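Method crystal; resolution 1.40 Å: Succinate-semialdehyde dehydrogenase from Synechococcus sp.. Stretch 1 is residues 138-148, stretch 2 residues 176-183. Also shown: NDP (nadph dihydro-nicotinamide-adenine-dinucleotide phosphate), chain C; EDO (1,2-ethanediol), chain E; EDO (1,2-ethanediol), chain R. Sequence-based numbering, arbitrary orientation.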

# COMPACT_ATOMS: atom_id res chain seq x y z
N GLN A 138 -12.28 -6.60 14.92
CA GLN A 138 -11.38 -6.50 13.77
C GLN A 138 -12.14 -6.61 12.46
O GLN A 138 -11.75 -6.01 11.45
CB GLN A 138 -10.29 -7.56 13.82
CG GLN A 138 -9.57 -7.68 15.15
CD GLN A 138 -8.46 -6.68 15.28
OE1 GLN A 138 -8.24 -5.88 14.38
NE2 GLN A 138 -7.75 -6.71 16.40
N VAL A 139 -13.23 -7.38 12.46
CA VAL A 139 -14.06 -7.49 11.27
C VAL A 139 -14.75 -6.15 10.97
O VAL A 139 -14.67 -5.66 9.84
CB VAL A 139 -15.10 -8.62 11.39
CG1 VAL A 139 -16.01 -8.62 10.17
CG2 VAL A 139 -14.40 -9.98 11.54
N PHE A 140 -15.39 -5.55 11.96
CA PHE A 140 -16.06 -4.28 11.73
C PHE A 140 -15.08 -3.15 11.44
O PHE A 140 -15.41 -2.24 10.67
CB PHE A 140 -17.03 -3.96 12.86
CG PHE A 140 -18.29 -4.78 12.80
CD1 PHE A 140 -19.29 -4.47 11.89
CD2 PHE A 140 -18.45 -5.90 13.61
CE1 PHE A 140 -20.44 -5.23 11.80
CE2 PHE A 140 -19.60 -6.67 13.53
CZ PHE A 140 -20.60 -6.33 12.62
N ARG A 141 -13.88 -3.23 11.98
CA ARG A 141 -12.82 -2.27 11.69
C ARG A 141 -12.56 -2.15 10.18
O ARG A 141 -12.40 -1.04 9.66
CB ARG A 141 -11.53 -2.63 12.43
CG ARG A 141 -10.38 -1.68 12.18
CD ARG A 141 -9.17 -2.02 13.05
NE ARG A 141 -8.47 -3.22 12.59
CZ ARG A 141 -7.29 -3.62 13.05
NH1 ARG A 141 -6.68 -2.92 14.00
NH2 ARG A 141 -6.73 -4.72 12.58
N PHE A 142 -12.51 -3.28 9.47
CA PHE A 142 -12.31 -3.20 8.03
C PHE A 142 -13.65 -3.09 7.29
O PHE A 142 -13.74 -2.43 6.25
CB PHE A 142 -11.48 -4.38 7.48
CG PHE A 142 -12.30 -5.56 7.07
CD1 PHE A 142 -12.89 -5.62 5.81
CD2 PHE A 142 -12.52 -6.60 7.96
CE1 PHE A 142 -13.68 -6.70 5.45
CE2 PHE A 142 -13.31 -7.68 7.61
CZ PHE A 142 -13.90 -7.72 6.36
N ALA A 143 -14.69 -3.74 7.81
CA ALA A 143 -15.94 -3.85 7.05
C ALA A 143 -16.71 -2.54 6.97
O ALA A 143 -17.27 -2.21 5.92
CB ALA A 143 -16.83 -4.95 7.61
N ALA A 144 -16.76 -1.78 8.06
CA ALA A 144 -17.47 -0.51 8.05
C ALA A 144 -16.97 0.45 6.95
O ALA A 144 -17.78 0.91 6.15
CB ALA A 144 -17.46 0.15 9.45
N PRO A 145 -15.65 0.73 6.87
CA PRO A 145 -15.23 1.61 5.78
C PRO A 145 -15.35 0.97 4.40
O PRO A 145 -15.65 1.69 3.44
CB PRO A 145 -13.76 1.93 6.12
CG PRO A 145 -13.32 0.81 7.00
CD PRO A 145 -14.54 0.41 7.78
N ALA A 146 -15.12 -0.34 4.30
CA ALA A 146 -15.29 -1.03 3.02
C ALA A 146 -16.69 -0.82 2.46
O ALA A 146 -16.88 -0.46 1.29
CB ALA A 146 -14.96 -2.52 3.15
N LEU A 147 -17.68 -1.06 3.31
CA LEU A 147 -19.06 -0.98 2.87
C LEU A 147 -19.47 0.47 2.62
O LEU A 147 -20.24 0.75 1.68
CB LEU A 147 -20.00 -1.67 3.86
CG LEU A 147 -19.67 -3.16 4.10
CD1 LEU A 147 -20.84 -3.95 4.69
CD2 LEU A 147 -19.10 -3.88 2.86
N MET A 148 -18.99 1.40 3.43
CA MET A 148 -19.32 2.80 3.19
C MET A 148 -18.72 3.29 1.87
O MET A 148 -19.32 4.12 1.18
CB MET A 148 -18.86 3.68 4.35
CG MET A 148 -19.49 5.08 4.33
SD MET A 148 -21.32 5.20 4.41
CE MET A 148 -21.43 7.00 4.58
N GLY A 176 -29.73 -4.78 6.36
CA GLY A 176 -30.24 -4.41 5.05
C GLY A 176 -29.23 -4.42 3.92
O GLY A 176 -29.59 -4.13 2.79
N PHE A 177 -27.97 -4.74 4.20
CA PHE A 177 -26.98 -4.78 3.13
C PHE A 177 -27.35 -5.87 2.13
O PHE A 177 -27.60 -7.01 2.53
CB PHE A 177 -25.57 -5.03 3.67
CG PHE A 177 -24.95 -3.84 4.34
CD1 PHE A 177 -24.41 -2.80 3.57
CD2 PHE A 177 -24.91 -3.74 5.72
CE1 PHE A 177 -23.85 -1.70 4.19
CE2 PHE A 177 -24.33 -2.64 6.34
CZ PHE A 177 -23.80 -1.63 5.57
N PRO A 178 -27.41 -5.52 0.83
CA PRO A 178 -27.82 -6.51 -0.18
C PRO A 178 -26.97 -7.78 -0.20
O PRO A 178 -25.77 -7.77 0.15
CB PRO A 178 -27.68 -5.75 -1.49
CG PRO A 178 -27.90 -4.31 -1.12
CD PRO A 178 -27.25 -4.17 0.24
N GLU A 179 -27.59 -8.88 -0.61
CA GLU A 179 -26.92 -10.17 -0.71
C GLU A 179 -25.68 -10.06 -1.59
O GLU A 179 -25.73 -9.49 -2.68
CB GLU A 179 -27.89 -11.19 -1.31
CG GLU A 179 -27.32 -12.58 -1.43
CD GLU A 179 -28.31 -13.59 -1.98
OE1 GLU A 179 -29.45 -13.21 -2.32
OE2 GLU A 179 -27.94 -14.77 -2.07
N GLY A 180 -24.57 -10.60 -1.11
CA GLY A 180 -23.31 -10.57 -1.86
C GLY A 180 -22.41 -9.40 -1.51
O GLY A 180 -21.26 -9.36 -1.93
N VAL A 181 -22.93 -8.43 -0.76
CA VAL A 181 -22.10 -7.30 -0.36
C VAL A 181 -21.10 -7.70 0.72
O VAL A 181 -19.98 -7.19 0.74
CB VAL A 181 -22.99 -6.10 0.05
CG1 VAL A 181 -22.17 -5.02 0.76
CG2 VAL A 181 -23.69 -5.54 -1.18
N PHE A 182 -21.50 -8.59 1.61
CA PHE A 182 -20.59 -9.14 2.60
C PHE A 182 -20.85 -10.63 2.72
O PHE A 182 -22.00 -11.04 2.93
CB PHE A 182 -20.77 -8.48 3.98
CG PHE A 182 -19.77 -8.95 5.01
CD1 PHE A 182 -19.93 -10.16 5.67
CD2 PHE A 182 -18.67 -8.17 5.31
CE1 PHE A 182 -19.00 -10.60 6.61
CE2 PHE A 182 -17.74 -8.59 6.25
CZ PHE A 182 -17.90 -9.81 6.90
N GLN A 183 -19.81 -11.44 2.59
CA GLN A 183 -19.98 -12.88 2.72
C GLN A 183 -18.88 -13.48 3.57
O GLN A 183 -17.70 -13.27 3.31
CB GLN A 183 -19.99 -13.58 1.35
CG GLN A 183 -21.17 -13.21 0.46
CD GLN A 183 -21.07 -13.88 -0.90
OE1 GLN A 183 -21.67 -14.94 -1.14
NE2 GLN A 183 -20.30 -13.29 -1.79
PA NDP C . -2.70 -16.53 12.60
O1A NDP C . -1.84 -15.71 11.68
O2A NDP C . -2.33 -17.96 12.88
O5B NDP C . -4.19 -16.53 12.04
C5B NDP C . -4.86 -15.32 11.64
C4B NDP C . -5.73 -15.56 10.41
O4B NDP C . -4.89 -15.91 9.31
C3B NDP C . -6.69 -16.74 10.57
O3B NDP C . -7.86 -16.49 9.79
C2B NDP C . -5.91 -17.89 9.95
O2B NDP C . -6.74 -18.94 9.47
C1B NDP C . -5.30 -17.17 8.78
N9A NDP C . -4.08 -17.79 8.23
C8A NDP C . -3.08 -18.40 8.89
N7A NDP C . -2.12 -18.80 8.02
C5A NDP C . -2.51 -18.42 6.79
C6A NDP C . -1.98 -18.52 5.42
N6A NDP C . -0.80 -19.13 5.20
N1A NDP C . -2.72 -17.99 4.43
C2A NDP C . -3.90 -17.38 4.65
N3A NDP C . -4.44 -17.26 5.86
C4A NDP C . -3.80 -17.75 6.94
O3 NDP C . -2.77 -15.62 13.95
PN NDP C . -2.87 -15.98 15.53
O1N NDP C . -1.98 -17.15 15.90
O2N NDP C . -4.33 -15.99 15.89
O5D NDP C . -2.21 -14.66 16.17
C5D NDP C . -2.85 -13.40 16.04
C4D NDP C . -1.85 -12.36 15.56
O4D NDP C . -2.55 -11.22 15.05
C3D NDP C . -0.96 -11.84 16.67
O3D NDP C . 0.39 -11.73 16.20
C2D NDP C . -1.59 -10.50 16.97
O2D NDP C . -0.65 -9.63 17.60
C1D NDP C . -1.97 -10.02 15.58
N1N NDP C . -2.96 -8.94 15.67
C2N NDP C . -2.80 -7.82 14.95
C3N NDP C . -3.42 -6.63 15.35
C7N NDP C . -3.29 -5.37 14.55
O7N NDP C . -4.31 -4.71 14.33
N7N NDP C . -2.10 -4.99 14.10
C4N NDP C . -4.23 -6.58 16.62
C5N NDP C . -4.69 -7.92 16.97
C6N NDP C . -4.03 -9.04 16.48
P2B NDP C . -6.93 -20.31 10.30
O1X NDP C . -7.84 -21.09 9.40
O2X NDP C . -5.56 -20.93 10.43
O3X NDP C . -7.55 -19.97 11.62
C1 EDO E . -24.93 -10.13 4.23
O1 EDO E . -25.87 -10.94 3.50
C2 EDO E . -24.85 -8.74 3.64
O2 EDO E . -24.42 -8.79 2.27
C1 EDO R . -7.34 -4.01 19.83
O1 EDO R . -7.80 -2.66 19.90
C2 EDO R . -6.43 -4.17 18.61
O2 EDO R . -7.19 -3.95 17.41

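The most unusual feature of this contact is the way L147 meets F177: a methyl group sits almost squarely on an aromatic face. The CD1 atom of L147 lies 3.8 Å from the centroid of the F177 ring and only 9° off its normal, a CH-pi arrangement in which a weakly polarised C-H group packs against the pi cloud. The closest atom pair, L147 CD1 to F177 CE1, is also 3.8 Å, so the methyl is close to the ring carbons as well as to its centre.

The same leucine serves a second partner. CD2 of L147 lies 3.9 Å from V181 CG1; CD1 of L147, over the F177 ring, is also 4.3 Å from V181 CG1, so the two methyls share the valine. The side chain has chi1 near -59° (m) and chi2 near -161° (t). L147 has the largest area covered by the other stretch, 99 Å² of the 277 Å² summed over both sides, and its CA is 7.7 Å from that of V181, the closest backbone register between the stretches.

The second centre is F182, where the loop gives way to a strand. Its ring is met by three residues of the helix: CG1 of V139 lies 4.0 Å from F182 CZ, CZ of F142 lies 3.9 Å from F182 CE2, and CB of A143 lies 4.0 Å from the same CE2. All three approach obliquely, so the ring is packed by apolar contact without a defined stack. V139, A143 and L147 follow one another at four-residue steps, and their CA-to-CB bonds all point toward the other stretch; this is the familiar stripe along one side of a helix. A143 contributes just its CB, which lies against the F182 ring. F142 joins differently: its CA-to-CB bond runs sideways, but the end of its ring comes nearer and reaches F182.

No hydrogen bond crosses between the stretches, so shape and apolar packing carry the direct contact, and each backbone is organised on its own side. In the helix, A143 N donates to V139 O at 2.8 Å and L147 N to A143 O at 2.9 Å, tying the stripe together. P145 has no N-H to give to the preceding turn, and the helix kinks there, yet the L147 bond is kept. In the other stretch, a type II turn from P178 to V181 is closed by V181 N to P178 O at 3.1 Å. G180 occupies this turn with phi 94°, where a CB would be jammed against the preceding carbonyl oxygen. An ethanediol, probably from the crystallisation liquor, bridges the turn to the strand: its O2 donates to P178 O at 2.7 Å and accepts from F182 N at 3.0 Å.

The rule to read here is economical: a helical stripe of V139, A143 and L147, with L147 covered most by the other stretch and F182 the residue of that stretch on which V139, A143 and F142 converge.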